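Side-chain contact in cupin domain-containing protein (Rhodopseudomonas palustris, PDB 3LAG), which is of unknown function but belongs to the cupin family and binds nickel and calcium ions: residues Ile10-Asn14 with Asp15-Val19. Residues are numbered along the deposited sequence; the frame is centred on the assembly and turned at random. Where two conformers were deposited one is given.
Sequences IQIDN and DEVRV
Arg18 and Asp13 form a salt bridge across a tight beta hairpin. Arg18 grips side-on, Arg18 NE to Asp13 OD1 at 2.9 Å and Arg18 NH2 to Asp13 OD2 at 3.0 Å. OD1 lies in the guanidinium plane, yet both oxygens are met from above the carboxylate, and the two planes stand 75° apart. Asp13 OD1 also bridges Lys95 NZ. Ile10 CD1 rests over one guanidinium face, 3.9 Å from Arg18 NH1. With an alanine in place of Arg18, the Asp13 carboxylate would probably lose both guanidinium bonds and Ile10 CD1 the group it packs on.

At the turn, Asn14 OD1 accepts two backbone bonds, from Glu16 N at 2.8 Å and Val17 N at 3.0 Å. Asn14 CG sits between its own backbone N and carbonyl carbon (chi1 64°), which brings OD1 to those N-H groups. Asn14 N bonds Val17 O to close the hairpin. Further back, a classic beta bulge sets Gln11 and Ile12 opposite Val19. Gln11 N gives Val19 O a 2.8 Å bond; that from Ile12 N is weak.

On the other face, Ile12 and Val19 lie side by side, Ile12 CD1 3.8 Å from Val19 CG2. Gln11 OE1 and NE2 hydrogen-bond Ser68 OG and Gly66 O of the second subunit. Asp15 and Glu16 belong to a calcium site seen for this protein, though no calcium is bound to this chain here. The hairpin joins strands 4-13 and 17-24; strand 87-94 pairs with the latter, Val17 packing on Ile92 and Leu94.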
loop_
_atom_site.group_PDB
_atom_site.type_symbol
_atom_site.label_atom_id
_atom_site.label_comp_id
_atom_site.label_asym_id
_atom_site.label_seq_id
_atom_site.Cartn_x
_atom_site.Cartn_y
_atom_site.Cartn_z
ATOM N N ILE B 10 2.107 7.277 10.972
ATOM C CA ILE B 10 3.246 7.088 10.084
ATOM C C ILE B 10 3.839 5.707 10.342
ATOM O O ILE B 10 4.436 5.465 11.388
ATOM C CB ILE B 10 4.286 8.213 10.239
ATOM C CG1 ILE B 10 3.663 9.553 9.832
ATOM C CG2 ILE B 10 5.509 7.945 9.380
ATOM C CD1 ILE B 10 4.480 10.780 10.182
ATOM N N GLN B 11 3.641 4.794 9.400
ATOM C CA GLN B 11 4.072 3.409 9.565
ATOM C C GLN B 11 5.535 3.210 9.209
ATOM O O GLN B 11 6.221 2.369 9.799
ATOM C CB GLN B 11 3.217 2.480 8.716
ATOM C CG GLN B 11 1.774 2.402 9.160
ATOM C CD GLN B 11 1.026 1.315 8.444
ATOM O OE1 GLN B 11 1.537 0.716 7.503
ATOM N NE2 GLN B 11 -0.199 1.062 8.871
ATOM N N ILE B 12 5.989 3.960 8.205
ATOM C CA ILE B 12 7.352 3.836 7.703
ATOM C C ILE B 12 7.817 5.232 7.371
ATOM O O ILE B 12 7.072 6.030 6.785
ATOM C CB ILE B 12 7.408 3.010 6.393
ATOM C CG1 ILE B 12 6.948 1.572 6.626
ATOM C CG2 ILE B 12 8.812 3.052 5.791
ATOM C CD1 ILE B 12 6.697 0.814 5.348
ATOM N N ASP B 13 9.055 5.549 7.713
ATOM C CA ASP B 13 9.594 6.826 7.293
ATOM C C ASP B 13 11.110 6.696 7.192
ATOM O O ASP B 13 11.789 6.445 8.201
ATOM C CB ASP B 13 9.214 7.938 8.275
ATOM C CG ASP B 13 9.528 9.319 7.743
ATOM O OD1 ASP B 13 9.394 9.538 6.514
ATOM O OD2 ASP B 13 9.936 10.189 8.548
ATOM N N ASN B 14 11.638 6.854 5.981
ATOM C CA ASN B 14 13.071 6.716 5.754
ATOM C C ASN B 14 13.522 7.622 4.614
ATOM O O ASN B 14 12.757 8.447 4.125
ATOM C CB ASN B 14 13.465 5.241 5.551
ATOM C CG ASN B 14 12.852 4.624 4.305
ATOM O OD1 ASN B 14 12.771 5.266 3.279
ATOM N ND2 ASN B 14 12.434 3.367 4.392
ATOM N N ASP B 15 14.767 7.497 4.183
ATOM C CA ASP B 15 15.294 8.455 3.221
ATOM C C ASP B 15 14.666 8.316 1.834
ATOM O O ASP B 15 14.839 9.194 0.987
ATOM C CB ASP B 15 16.824 8.373 3.137
ATOM C CG ASP B 15 17.308 7.167 2.343
ATOM O OD1 ASP B 15 16.692 6.080 2.448
ATOM O OD2 ASP B 15 18.300 7.310 1.604
ATOM N N GLU B 16 13.930 7.229 1.606
ATOM C CA GLU B 16 13.306 6.998 0.305
ATOM C C GLU B 16 11.794 7.206 0.311
ATOM O O GLU B 16 11.202 7.566 -0.715
ATOM C CB GLU B 16 13.594 5.580 -0.199
ATOM C CG GLU B 16 15.051 5.171 -0.176
ATOM C CD GLU B 16 15.917 5.998 -1.102
ATOM O OE1 GLU B 16 15.376 6.700 -1.986
ATOM O OE2 GLU B 16 17.153 5.946 -0.942
ATOM N N VAL B 17 11.157 6.983 1.452
ATOM C CA VAL B 17 9.721 6.889 1.426
ATOM C C VAL B 17 9.093 7.182 2.784
ATOM O O VAL B 17 9.703 6.968 3.826
ATOM C CB VAL B 17 9.329 5.451 0.962
ATOM C CG1 VAL B 17 9.724 4.404 1.999
ATOM C CG2 VAL B 17 7.856 5.346 0.638
ATOM N N ARG B 18 7.865 7.683 2.751
ATOM C CA ARG B 18 7.029 7.764 3.941
ATOM C C ARG B 18 5.681 7.117 3.669
ATOM O O ARG B 18 5.031 7.437 2.670
ATOM C CB ARG B 18 6.794 9.209 4.346
ATOM C CG ARG B 18 5.934 9.336 5.597
ATOM C CD ARG B 18 5.817 10.767 6.027
ATOM N NE ARG B 18 7.030 11.188 6.714
ATOM C CZ ARG B 18 7.135 12.294 7.442
ATOM N NH1 ARG B 18 6.096 13.107 7.575
ATOM N NH2 ARG B 18 8.283 12.587 8.037
ATOM N N VAL B 19 5.260 6.236 4.570
ATOM C CA VAL B 19 3.977 5.549 4.471
ATOM C C VAL B 19 3.109 5.957 5.650
ATOM O O VAL B 19 3.485 5.731 6.797
ATOM C CB VAL B 19 4.153 4.023 4.450
ATOM C CG1 VAL B 19 2.802 3.369 4.313
ATOM C CG2 VAL B 19 5.058 3.604 3.299
#